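Long-range contacts in ADP-ribose pyrophosphatase MutT (Rickettsia felis, PDB 4KYX), which probably hydrolyses oxidised nucleotides such as 8-oxo-dGTP, as a Nudix enzyme with magnesium as cofactor: residues A[15-20]-A[47-52]; A[26-31]-A[120-125]; A[40-45]-A[126-131]; A[74-79]-A[92-97]. One frame throughout, in Å; residues are numbered along the deposited sequence.

Contact 1: A[15-20]-A[47-52]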
loop_
_atom_site.group_PDB
_atom_site.type_symbol
_atom_site.label_atom_id
_atom_site.label_comp_id
_atom_site.label_asym_id
_atom_site.label_seq_id
_atom_site.Cartn_x
_atom_site.Cartn_y
_atom_site.Cartn_z
ATOM N N ILE A 15 4.529 4.378 -5.001
ATOM C CA ILE A 15 3.443 4.485 -4.098
ATOM C C ILE A 15 2.726 5.818 -4.334
ATOM O O ILE A 15 3.327 6.882 -4.278
ATOM C CB ILE A 15 3.893 4.403 -2.641
ATOM C CG1 ILE A 15 4.534 3.032 -2.366
ATOM C CG2 ILE A 15 2.707 4.718 -1.749
ATOM C CD1 ILE A 15 5.702 3.015 -1.406
ATOM N N GLY A 16 1.430 5.713 -4.546
ATOM C CA GLY A 16 0.556 6.844 -4.803
ATOM C C GLY A 16 -0.394 6.967 -3.625
ATOM O O GLY A 16 -0.802 5.979 -3.014
ATOM N N ILE A 17 -0.814 8.181 -3.320
ATOM C CA ILE A 17 -1.806 8.424 -2.307
ATOM C C ILE A 17 -3.028 8.994 -3.048
ATOM O O ILE A 17 -2.898 9.999 -3.763
ATOM C CB ILE A 17 -1.263 9.444 -1.256
ATOM C CG1 ILE A 17 -0.066 8.930 -0.440
ATOM C CG2 ILE A 17 -2.394 10.011 -0.410
ATOM C CD1 ILE A 17 -0.174 7.582 0.175
ATOM N N GLY A 18 -4.213 8.429 -2.840
ATOM C CA GLY A 18 -5.429 9.080 -3.313
ATOM C C GLY A 18 -6.300 9.483 -2.156
ATOM O O GLY A 18 -6.453 8.774 -1.183
ATOM N N ILE A 19 -6.909 10.653 -2.284
ATOM C CA ILE A 19 -7.814 11.144 -1.265
ATOM C C ILE A 19 -9.255 11.332 -1.739
ATOM O O ILE A 19 -9.512 12.063 -2.701
ATOM C CB ILE A 19 -7.329 12.480 -0.718
ATOM C CG1 ILE A 19 -5.835 12.337 -0.347
ATOM C CG2 ILE A 19 -8.169 12.824 0.510
ATOM C CD1 ILE A 19 -4.866 12.802 -1.429
ATOM N N LEU A 20 -10.184 10.634 -1.102
ATOM C CA LEU A 20 -11.589 10.917 -1.282
ATOM C C LEU A 20 -11.955 12.058 -0.325
ATOM O O LEU A 20 -12.148 11.861 0.852
ATOM C CB LEU A 20 -12.474 9.722 -1.043
ATOM C CG LEU A 20 -12.056 8.407 -1.693
ATOM C CD1 LEU A 20 -13.166 7.363 -1.538
ATOM C CD2 LEU A 20 -11.783 8.672 -3.158
ATOM N N GLY A 47 -1.362 12.014 -5.379
ATOM C CA GLY A 47 -0.142 12.030 -6.097
ATOM C C GLY A 47 0.831 11.171 -5.318
ATOM O O GLY A 47 0.411 10.292 -4.551
ATOM N N HIS A 48 2.107 11.452 -5.485
ATOM C CA HIS A 48 3.125 10.515 -5.024
ATOM C C HIS A 48 3.449 10.711 -3.550
ATOM O O HIS A 48 3.589 11.847 -3.082
ATOM C CB HIS A 48 4.394 10.774 -5.795
ATOM C CG HIS A 48 4.354 10.264 -7.184
ATOM N ND1 HIS A 48 4.650 11.056 -8.267
ATOM C CD2 HIS A 48 4.083 9.032 -7.681
ATOM C CE1 HIS A 48 4.535 10.354 -9.380
ATOM N NE2 HIS A 48 4.196 9.122 -9.056
ATOM N N LEU A 49 3.600 9.613 -2.813
ATOM C CA LEU A 49 4.136 9.693 -1.449
ATOM C C LEU A 49 5.590 10.173 -1.534
ATOM O O LEU A 49 6.373 9.652 -2.325
ATOM C CB LEU A 49 4.087 8.301 -0.779
ATOM C CG LEU A 49 4.550 8.263 0.685
ATOM C CD1 LEU A 49 3.648 9.054 1.620
ATOM C CD2 LEU A 49 4.576 6.825 1.118
ATOM N N GLU A 50 5.948 11.179 -0.757
ATOM C CA GLU A 50 7.310 11.658 -0.768
ATOM C C GLU A 50 8.091 11.016 0.364
ATOM O O GLU A 50 7.531 10.581 1.383
ATOM C CB GLU A 50 7.391 13.179 -0.641
ATOM C CG GLU A 50 6.872 13.915 -1.860
ATOM C CD GLU A 50 6.903 15.435 -1.712
ATOM O OE1 GLU A 50 7.478 15.945 -0.733
ATOM O OE2 GLU A 50 6.296 16.115 -2.589
ATOM N N PHE A 51 9.405 10.977 0.190
ATOM C CA PHE A 51 10.273 10.370 1.202
ATOM C C PHE A 51 10.039 11.034 2.556
ATOM O O PHE A 51 10.056 12.249 2.656
ATOM C CB PHE A 51 11.739 10.518 0.827
ATOM C CG PHE A 51 12.693 10.002 1.878
ATOM C CD1 PHE A 51 13.080 10.786 2.974
ATOM C CD2 PHE A 51 13.223 8.732 1.763
ATOM C CE1 PHE A 51 13.962 10.272 3.923
ATOM C CE2 PHE A 51 14.106 8.236 2.706
ATOM C CZ PHE A 51 14.458 9.010 3.794
ATOM N N GLY A 52 9.879 10.231 3.601
ATOM C CA GLY A 52 9.780 10.750 4.948
ATOM C C GLY A 52 8.383 11.049 5.454
ATOM O O GLY A 52 8.220 11.208 6.652
HETATM O O HOH W 1 5.959 7.720 -4.287
#
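I17 and G47 make the tight part of this contact, where the backbones pair antiparallel. I17 N gives G47 O a short bond of 2.7 Å that is nearly straight (173°). The return bond, G47 N to I17 O, is more bent, 142° at the hydrogen. The CA-H of G16 also leans on G47 O. Beside these bonds lies the buried apolar side, formed by I15 and I17 with L49. I15 and L49 lie side by side and point the same way. CG2 of I15 is anti to the backbone N, and it sits 4.0 Å from both CB and CD2 of L49. I17 adds its CG1, 4.2 Å from CB of L49.

Strand 45-48 is the outermost strand of the mixed sheet within this chain. The sequence from G47 onward matches the start of the Nudix box, the signature loop and helix that bind the metal ion in this family. E53, which receives a bond from E50 N, belongs to the same motif.

The solvent side is looser. I15 O takes L49 N at 3.1 Å and also a water, which donates as well to L49 O. H48 points its CB away from strand 14-22. Its CD2 lies 4.1 Å from I15 O, while its NE2 bonds to Y91 OH. The second subunit packs on the apolar part, with its I15 on I15 and its V92 on L49.

Contact 2: A[26-31]-A[120-125]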
loop_
_atom_site.group_PDB
_atom_site.type_symbol
_atom_site.label_atom_id
_atom_site.label_comp_id
_atom_site.label_asym_id
_atom_site.label_seq_id
_atom_site.Cartn_x
_atom_site.Cartn_y
_atom_site.Cartn_z
ATOM N N ASN A 26 -21.773 15.115 1.927
ATOM C CA ASN A 26 -21.182 13.809 1.636
ATOM C C ASN A 26 -20.984 13.445 0.154
ATOM O O ASN A 26 -20.914 12.259 -0.231
ATOM C CB ASN A 26 -21.936 12.699 2.379
ATOM C CG ASN A 26 -21.975 12.952 3.869
ATOM O OD1 ASN A 26 -21.080 13.595 4.433
ATOM N ND2 ASN A 26 -23.026 12.486 4.511
ATOM N N GLU A 27 -20.782 14.476 -0.643
ATOM C CA GLU A 27 -20.326 14.321 -2.003
ATOM C C GLU A 27 -18.795 14.271 -2.017
ATOM O O GLU A 27 -18.122 14.876 -1.165
ATOM C CB GLU A 27 -20.820 15.482 -2.870
ATOM C CG GLU A 27 -22.314 15.752 -2.691
ATOM C CD GLU A 27 -22.777 17.012 -3.389
ATOM O OE1 GLU A 27 -22.107 18.076 -3.304
ATOM O OE2 GLU A 27 -23.870 16.963 -3.987
ATOM N N ILE A 28 -18.265 13.644 -3.035
ATOM C CA ILE A 28 -16.810 13.527 -3.191
ATOM C C ILE A 28 -16.307 14.370 -4.353
ATOM O O ILE A 28 -17.019 14.634 -5.383
ATOM C CB ILE A 28 -16.355 12.082 -3.403
ATOM C CG1 ILE A 28 -17.004 11.532 -4.672
ATOM C CG2 ILE A 28 -16.711 11.233 -2.197
ATOM C CD1 ILE A 28 -16.437 10.193 -5.053
ATOM N N LEU A 29 -15.090 14.851 -4.188
ATOM C CA LEU A 29 -14.501 15.789 -5.137
ATOM C C LEU A 29 -13.737 14.948 -6.147
ATOM O O LEU A 29 -12.932 14.117 -5.763
ATOM C CB LEU A 29 -13.541 16.760 -4.427
ATOM C CG LEU A 29 -13.079 17.912 -5.337
ATOM C CD1 LEU A 29 -14.237 18.905 -5.434
ATOM C CD2 LEU A 29 -11.803 18.607 -4.922
ATOM N N LEU A 30 -13.992 15.169 -7.423
ATOM C CA LEU A 30 -13.225 14.553 -8.495
ATOM C C LEU A 30 -12.751 15.604 -9.464
ATOM O O LEU A 30 -13.475 16.625 -9.761
ATOM C CB LEU A 30 -14.041 13.494 -9.244
ATOM C CG LEU A 30 -14.575 12.294 -8.420
ATOM C CD1 LEU A 30 -15.463 11.456 -9.316
ATOM C CD2 LEU A 30 -13.473 11.475 -7.785
ATOM N N GLY A 31 -11.562 15.326 -10.027
ATOM C CA GLY A 31 -10.885 16.188 -10.996
ATOM C C GLY A 31 -10.906 15.596 -12.372
ATOM O O GLY A 31 -10.533 14.407 -12.545
ATOM N N PHE A 120 -19.457 15.243 -6.572
ATOM C CA PHE A 120 -20.333 14.195 -7.120
ATOM C C PHE A 120 -20.921 13.367 -6.007
ATOM O O PHE A 120 -20.199 12.970 -5.080
ATOM C CB PHE A 120 -19.555 13.249 -8.013
ATOM C CG PHE A 120 -19.057 13.889 -9.273
ATOM C CD1 PHE A 120 -17.818 14.475 -9.303
ATOM C CD2 PHE A 120 -19.830 13.892 -10.420
ATOM C CE1 PHE A 120 -17.331 15.043 -10.455
ATOM C CE2 PHE A 120 -19.358 14.491 -11.586
ATOM C CZ PHE A 120 -18.114 15.090 -11.607
ATOM N N ALA A 121 -22.222 13.078 -6.114
ATOM C CA ALA A 121 -22.860 12.151 -5.212
ATOM C C ALA A 121 -22.309 10.768 -5.526
ATOM O O ALA A 121 -22.014 10.439 -6.686
ATOM C CB ALA A 121 -24.390 12.220 -5.399
ATOM N N LEU A 122 -22.159 9.957 -4.484
ATOM C CA LEU A 122 -21.650 8.619 -4.650
ATOM C C LEU A 122 -22.550 7.722 -5.466
ATOM O O LEU A 122 -22.086 6.736 -5.977
ATOM C CB LEU A 122 -21.376 7.983 -3.302
ATOM C CG LEU A 122 -20.120 8.440 -2.564
ATOM C CD1 LEU A 122 -20.228 7.990 -1.119
ATOM C CD2 LEU A 122 -18.862 7.829 -3.194
ATOM N N ASP A 123 -23.815 8.077 -5.611
ATOM C CA ASP A 123 -24.724 7.319 -6.477
ATOM C C ASP A 123 -24.844 7.930 -7.856
ATOM O O ASP A 123 -25.721 7.553 -8.634
ATOM C CB ASP A 123 -26.103 7.206 -5.824
ATOM C CG ASP A 123 -26.623 8.539 -5.331
ATOM O OD1 ASP A 123 -27.143 9.342 -6.136
ATOM O OD2 ASP A 123 -26.493 8.781 -4.114
ATOM N N ASN A 124 -23.998 8.914 -8.152
ATOM C CA ASN A 124 -23.995 9.574 -9.430
ATOM C C ASN A 124 -22.573 9.817 -9.922
ATOM O O ASN A 124 -22.296 10.862 -10.496
ATOM C CB ASN A 124 -24.740 10.907 -9.295
ATOM C CG ASN A 124 -24.939 11.614 -10.614
ATOM O OD1 ASN A 124 -25.151 10.996 -11.638
ATOM N ND2 ASN A 124 -24.897 12.934 -10.580
ATOM N N LEU A 125 -21.660 8.868 -9.686
ATOM C CA LEU A 125 -20.291 9.022 -10.158
ATOM C C LEU A 125 -20.194 8.900 -11.675
ATOM O O LEU A 125 -20.987 8.201 -12.326
ATOM C CB LEU A 125 -19.334 8.009 -9.506
ATOM C CG LEU A 125 -19.068 8.150 -8.020
ATOM C CD1 LEU A 125 -17.920 7.231 -7.620
ATOM C CD2 LEU A 125 -18.783 9.598 -7.651
HETATM O O HOH W 2 -22.838 10.848 -1.834
#
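I28 and F120 form an antiparallel hydrogen-bonded pair. I28 N reaches F120 O at 2.9 Å, and F120 N reaches I28 O at 2.8 Å. Past this pair the segment 120-125 folds into a type I turn from A121 to N124. A water bridges the widening backbones, donating to N26 O and accepting from L122 N.

The I28 side chain is the centre of the apolar contact. Its CG1 takes the crowded position between the backbone N and the carbonyl carbon (chi1 60°). From there the extended chi2 (171°) brings CD1 to two leucines of the other segment, L125 at CD2 (3.6 Å) and L122 at CD2 (3.9 Å). Both leucines cross I28 at about a right angle. L30 lies across F120: its CD1 is 3.8 Å from F120 CD1, and its CB is equally close to F120 CE1. L30 CD1 also touches L125 CD2. E27 OE1 bonds to N23 ND2.

The contact joins the central strand of the smaller, antiparallel sheet of the Nudix domain to the end of its strand 116-120. Helix 131-137 covers L30 and L125, through L133 and I137. F22 of strand 14-22 touches I28 and L122.

Contact 3: A[40-45]-A[126-131]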
loop_
_atom_site.group_PDB
_atom_site.type_symbol
_atom_site.label_atom_id
_atom_site.label_comp_id
_atom_site.label_asym_id
_atom_site.label_seq_id
_atom_site.Cartn_x
_atom_site.Cartn_y
_atom_site.Cartn_z
ATOM N N SER A 40 -11.611 12.040 -21.700
ATOM C CA SER A 40 -11.720 12.534 -20.362
ATOM C C SER A 40 -11.782 11.408 -19.319
ATOM O O SER A 40 -12.403 10.347 -19.560
ATOM C CB SER A 40 -12.921 13.443 -20.246
ATOM O OG SER A 40 -12.811 14.537 -21.168
ATOM N N SER A 41 -11.152 11.640 -18.175
ATOM C CA SER A 41 -11.267 10.688 -17.036
ATOM C C SER A 41 -11.319 11.434 -15.743
ATOM O O SER A 41 -10.843 12.574 -15.682
ATOM C CB SER A 41 -10.121 9.656 -17.006
ATOM O OG SER A 41 -8.879 10.313 -16.983
ATOM N N TYR A 42 -11.919 10.832 -14.731
ATOM C CA TYR A 42 -12.026 11.493 -13.450
ATOM C C TYR A 42 -11.114 10.830 -12.411
ATOM O O TYR A 42 -11.096 9.616 -12.290
ATOM C CB TYR A 42 -13.466 11.559 -12.963
ATOM C CG TYR A 42 -14.331 12.438 -13.799
ATOM C CD1 TYR A 42 -14.866 11.954 -14.979
ATOM C CD2 TYR A 42 -14.610 13.757 -13.425
ATOM C CE1 TYR A 42 -15.679 12.731 -15.771
ATOM C CE2 TYR A 42 -15.439 14.547 -14.227
ATOM C CZ TYR A 42 -15.951 14.029 -15.394
ATOM O OH TYR A 42 -16.761 14.733 -16.261
ATOM N N ALA A 43 -10.386 11.656 -11.653
ATOM C CA ALA A 43 -9.509 11.148 -10.580
ATOM C C ALA A 43 -9.729 11.918 -9.318
ATOM O O ALA A 43 -10.034 13.100 -9.349
ATOM C CB ALA A 43 -8.050 11.250 -10.956
ATOM N N PRO A 44 -9.475 11.283 -8.178
ATOM C CA PRO A 44 -9.504 12.081 -6.962
ATOM C C PRO A 44 -8.229 12.921 -6.799
ATOM O O PRO A 44 -7.269 12.761 -7.564
ATOM C CB PRO A 44 -9.627 11.013 -5.887
ATOM C CG PRO A 44 -8.938 9.824 -6.485
ATOM C CD PRO A 44 -9.049 9.884 -7.959
ATOM N N ALA A 45 -8.178 13.749 -5.759
ATOM C CA ALA A 45 -6.939 14.364 -5.345
ATOM C C ALA A 45 -5.904 13.286 -5.003
ATOM O O ALA A 45 -6.280 12.136 -4.610
ATOM C CB ALA A 45 -7.201 15.271 -4.167
ATOM N N PRO A 126 -19.231 9.613 -12.265
ATOM C CA PRO A 126 -18.975 9.399 -13.686
ATOM C C PRO A 126 -18.485 8.000 -13.953
ATOM O O PRO A 126 -18.005 7.330 -13.045
ATOM C CB PRO A 126 -17.899 10.435 -14.026
ATOM C CG PRO A 126 -17.734 11.308 -12.835
ATOM C CD PRO A 126 -18.538 10.787 -11.698
ATOM N N SER A 127 -18.635 7.545 -15.196
ATOM C CA SER A 127 -18.227 6.198 -15.586
ATOM C C SER A 127 -16.765 6.044 -15.819
ATOM O O SER A 127 -16.198 4.978 -15.551
ATOM C CB SER A 127 -18.887 5.816 -16.939
ATOM O OG SER A 127 -19.968 4.975 -16.686
ATOM N N ASN A 128 -16.192 7.090 -16.399
ATOM C CA ASN A 128 -14.819 7.146 -16.852
ATOM C C ASN A 128 -13.874 7.549 -15.695
ATOM O O ASN A 128 -13.358 8.641 -15.643
ATOM C CB ASN A 128 -14.702 8.179 -17.993
ATOM C CG ASN A 128 -15.551 9.443 -17.765
ATOM O OD1 ASN A 128 -16.706 9.390 -17.279
ATOM N ND2 ASN A 128 -15.019 10.582 -18.191
ATOM N N LEU A 129 -13.707 6.649 -14.758
ATOM C CA LEU A 129 -12.870 6.894 -13.613
ATOM C C LEU A 129 -11.433 6.366 -13.805
ATOM O O LEU A 129 -11.238 5.279 -14.354
ATOM C CB LEU A 129 -13.524 6.196 -12.438
ATOM C CG LEU A 129 -14.925 6.659 -12.085
ATOM C CD1 LEU A 129 -15.345 5.900 -10.851
ATOM C CD2 LEU A 129 -15.027 8.161 -11.847
ATOM N N PHE A 130 -10.454 7.105 -13.305
ATOM C CA PHE A 130 -9.044 6.700 -13.245
ATOM C C PHE A 130 -9.012 5.260 -12.672
ATOM O O PHE A 130 -9.761 4.964 -11.759
ATOM C CB PHE A 130 -8.335 7.688 -12.290
ATOM C CG PHE A 130 -6.863 7.493 -12.133
ATOM C CD1 PHE A 130 -6.038 7.316 -13.227
ATOM C CD2 PHE A 130 -6.289 7.597 -10.885
ATOM C CE1 PHE A 130 -4.655 7.145 -13.062
ATOM C CE2 PHE A 130 -4.924 7.431 -10.715
ATOM C CZ PHE A 130 -4.110 7.223 -11.819
ATOM N N LEU A 131 -8.155 4.389 -13.220
ATOM C CA LEU A 131 -8.205 2.949 -12.927
ATOM C C LEU A 131 -8.224 2.621 -11.413
ATOM O O LEU A 131 -9.052 1.880 -10.931
ATOM C CB LEU A 131 -7.060 2.227 -13.626
ATOM C CG LEU A 131 -6.916 0.752 -13.308
ATOM C CD1 LEU A 131 -8.182 0.007 -13.743
ATOM C CD2 LEU A 131 -5.698 0.233 -14.068
#
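The P126 ring sits over one face of the Y42 ring. Its CG is 3.7 Å from the ring centroid and only 13° off the normal, a CH-pi contact, and its CB lies 3.5 Å from Y42 CD1. The N128 amide comes to the edge of the same phenol ring instead. The two planes stand 85° apart, and ND2 is 3.3 Å from Y42 CE1. N128 CG lies between its backbone N and carbonyl carbon (chi1 39°), which carries the amide between S40 O and the Y42 ring edge. N128 ND2 gives S40 O a straight bond of 3.0 Å. The oxygen lies in the amide plane, but the donor stands above the plane of the S40 carbonyl.

N128 is the centre of an inverse gamma turn. Next to it the loop pairs briefly with strand 40-43, through a single bridge between Y42 and L129. Y42 N bonds to N128 O at 2.8 Å, and F130 N to Y42 O at 2.8 Å. F130 is the N-cap residue of helix 131-137, which this bond ties to the strand.

L129 CD2 touches Y42 CB. F130 CB packs 3.8 Å from A43 CB, and the F130 ring meets F84. The Y42 ring also meets F120, nearly at right angles.

Contact 4: A[74-79]-A[92-97]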
loop_
_atom_site.group_PDB
_atom_site.type_symbol
_atom_site.label_atom_id
_atom_site.label_comp_id
_atom_site.label_asym_id
_atom_site.label_seq_id
_atom_site.Cartn_x
_atom_site.Cartn_y
_atom_site.Cartn_z
ATOM N N PRO A 74 -7.511 12.315 8.038
ATOM C CA PRO A 74 -7.808 11.389 6.940
ATOM C C PRO A 74 -7.742 9.962 7.453
ATOM O O PRO A 74 -6.848 9.625 8.290
ATOM C CB PRO A 74 -6.712 11.672 5.926
ATOM C CG PRO A 74 -5.638 12.343 6.681
ATOM C CD PRO A 74 -6.262 13.056 7.812
ATOM N N GLN A 75 -8.686 9.158 6.979
ATOM C CA GLN A 75 -8.884 7.786 7.361
ATOM C C GLN A 75 -8.491 6.823 6.255
ATOM O O GLN A 75 -8.893 6.950 5.118
ATOM C CB GLN A 75 -10.332 7.512 7.760
ATOM C CG GLN A 75 -10.832 8.322 8.936
ATOM C CD GLN A 75 -10.037 8.069 10.213
ATOM O OE1 GLN A 75 -9.919 6.916 10.697
ATOM N NE2 GLN A 75 -9.461 9.145 10.775
ATOM N N PHE A 76 -7.702 5.834 6.601
ATOM C CA PHE A 76 -7.229 4.819 5.620
ATOM C C PHE A 76 -8.397 3.981 5.139
ATOM O O PHE A 76 -9.174 3.468 5.947
ATOM C CB PHE A 76 -6.154 4.005 6.328
ATOM C CG PHE A 76 -5.361 3.114 5.457
ATOM C CD1 PHE A 76 -5.860 1.895 5.064
ATOM C CD2 PHE A 76 -4.092 3.446 5.109
ATOM C CE1 PHE A 76 -5.100 1.027 4.278
ATOM C CE2 PHE A 76 -3.327 2.602 4.345
ATOM C CZ PHE A 76 -3.834 1.397 3.910
ATOM N N ILE A 77 -8.606 3.861 3.827
ATOM C CA ILE A 77 -9.758 3.150 3.251
ATOM C C ILE A 77 -9.367 1.879 2.481
ATOM O O ILE A 77 -10.055 0.883 2.531
ATOM C CB ILE A 77 -10.546 4.042 2.254
ATOM C CG1 ILE A 77 -11.209 5.241 2.954
ATOM C CG2 ILE A 77 -11.593 3.241 1.472
ATOM C CD1 ILE A 77 -12.229 4.908 4.028
ATOM N N ALA A 78 -8.292 1.958 1.708
ATOM C CA ALA A 78 -8.049 0.893 0.740
ATOM C C ALA A 78 -6.670 0.922 0.117
ATOM O O ALA A 78 -5.974 1.920 0.166
ATOM C CB ALA A 78 -9.103 0.936 -0.333
ATOM N N VAL A 79 -6.250 -0.234 -0.388
ATOM C CA VAL A 79 -5.033 -0.354 -1.192
ATOM C C VAL A 79 -5.396 -0.996 -2.500
ATOM O O VAL A 79 -6.140 -1.995 -2.553
ATOM C CB VAL A 79 -3.958 -1.284 -0.555
ATOM C CG1 VAL A 79 -2.694 -1.282 -1.415
ATOM C CG2 VAL A 79 -3.634 -0.839 0.871
ATOM N N VAL A 92 1.185 1.240 -6.502
ATOM C CA VAL A 92 0.382 0.814 -5.393
ATOM C C VAL A 92 -0.269 2.078 -4.872
ATOM O O VAL A 92 0.425 3.012 -4.440
ATOM C CB VAL A 92 1.232 0.076 -4.341
ATOM C CG1 VAL A 92 0.464 -0.142 -3.059
ATOM C CG2 VAL A 92 1.701 -1.276 -4.906
ATOM N N SER A 93 -1.601 2.157 -4.952
ATOM C CA SER A 93 -2.305 3.334 -4.460
ATOM C C SER A 93 -2.851 3.095 -3.056
ATOM O O SER A 93 -3.488 2.081 -2.788
ATOM C CB SER A 93 -3.455 3.708 -5.365
ATOM O OG SER A 93 -2.979 4.038 -6.679
ATOM N N ILE A 94 -2.651 4.057 -2.187
ATOM C CA ILE A 94 -3.238 4.066 -0.868
ATOM C C ILE A 94 -4.314 5.110 -0.859
ATOM O O ILE A 94 -4.044 6.280 -1.141
ATOM C CB ILE A 94 -2.196 4.486 0.169
ATOM C CG1 ILE A 94 -0.968 3.598 0.037
ATOM C CG2 ILE A 94 -2.795 4.488 1.566
ATOM C CD1 ILE A 94 -1.184 2.181 0.361
ATOM N N PHE A 95 -5.539 4.692 -0.583
ATOM C CA PHE A 95 -6.642 5.643 -0.508
ATOM C C PHE A 95 -6.996 5.973 0.905
ATOM O O PHE A 95 -7.061 5.088 1.770
ATOM C CB PHE A 95 -7.883 5.103 -1.182
ATOM C CG PHE A 95 -7.782 5.115 -2.674
ATOM C CD1 PHE A 95 -8.089 6.239 -3.384
ATOM C CD2 PHE A 95 -7.353 3.963 -3.368
ATOM C CE1 PHE A 95 -8.010 6.256 -4.794
ATOM C CE2 PHE A 95 -7.277 3.992 -4.763
ATOM C CZ PHE A 95 -7.601 5.144 -5.459
ATOM N N LEU A 96 -7.296 7.265 1.094
ATOM C CA LEU A 96 -7.792 7.762 2.338
ATOM C C LEU A 96 -9.015 8.634 2.123
ATOM O O LEU A 96 -9.256 9.055 1.026
ATOM C CB LEU A 96 -6.738 8.559 3.073
ATOM C CG LEU A 96 -5.469 7.837 3.427
ATOM C CD1 LEU A 96 -4.420 8.046 2.343
ATOM C CD2 LEU A 96 -5.011 8.363 4.754
ATOM N N LYS A 97 -9.843 8.743 3.130
ATOM C CA LYS A 97 -10.946 9.654 3.065
ATOM C C LYS A 97 -10.916 10.722 4.148
ATOM O O LYS A 97 -10.468 10.484 5.267
ATOM C CB LYS A 97 -12.277 8.948 3.034
ATOM C CG LYS A 97 -12.678 8.204 4.249
ATOM C CD LYS A 97 -14.214 8.154 4.355
ATOM C CE LYS A 97 -14.557 7.598 5.750
ATOM N NZ LYS A 97 -14.744 6.126 5.764
#
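F76 lays the CE2 corner of its ring on CG2 of I94, 3.4 Å away, crossing it at a slant. On the same face of the sheet V79 and I94 run side by side, with V79 CG2 3.9 Å from I94 CD1. V79 CG1 reaches V92 CG1 at 3.7 Å. L96 continues this face, its CD2 3.9 Å from CB of P74.

Between the F76-L96 and V79-I94 pairs the antiparallel hairpin has a classic beta bulge. I77 and A78 both stand opposite F95. F95 O accepts I77 N at 2.9 Å and, weakly, A78 N at 3.4 Å. I77 has the near-helical psi of -42° expected at the first bulge position. F95 N then bonds to A78 O. Before the bulge the bonds run from Q75 N to K97 O and from K97 N to Q75 O, each 2.8 Å. The I77 side chain has two conformers, so its close approach to K97 is doubtful.

Strand 89-99 lies between 75-84 and 14-22 in the mixed sheet. F55 of helix 55-67 packs on F76 and I94, while L136 of helix 131-137 packs on A78 and F95. The second subunit adds Y142, stacked on F76, and its own V79 against V79.

How the contacts relate
Contacts 1 and 4 share the mixed sheet, with centres 9 Å apart. Probable bonds from G18 N to I94 O (2.7 Å) and I94 N to G16 O (2.8 Å) join them, and both meet the second subunit. Contacts 2 and 3 share the antiparallel sheet, through a probable bond from G31 N to A43 O (2.8 Å), and 120-125 runs on into 126-131. A probable bond from I19 N to A45 O (2.8 Å) ties contact 3 to contact 1, where the chain passes from strand 40-43 to 45-48. P44 also touches F95 of contact 4. Contact 1 holds the start of the Nudix box. The centres of contacts 1 and 2 are about 21 Å apart.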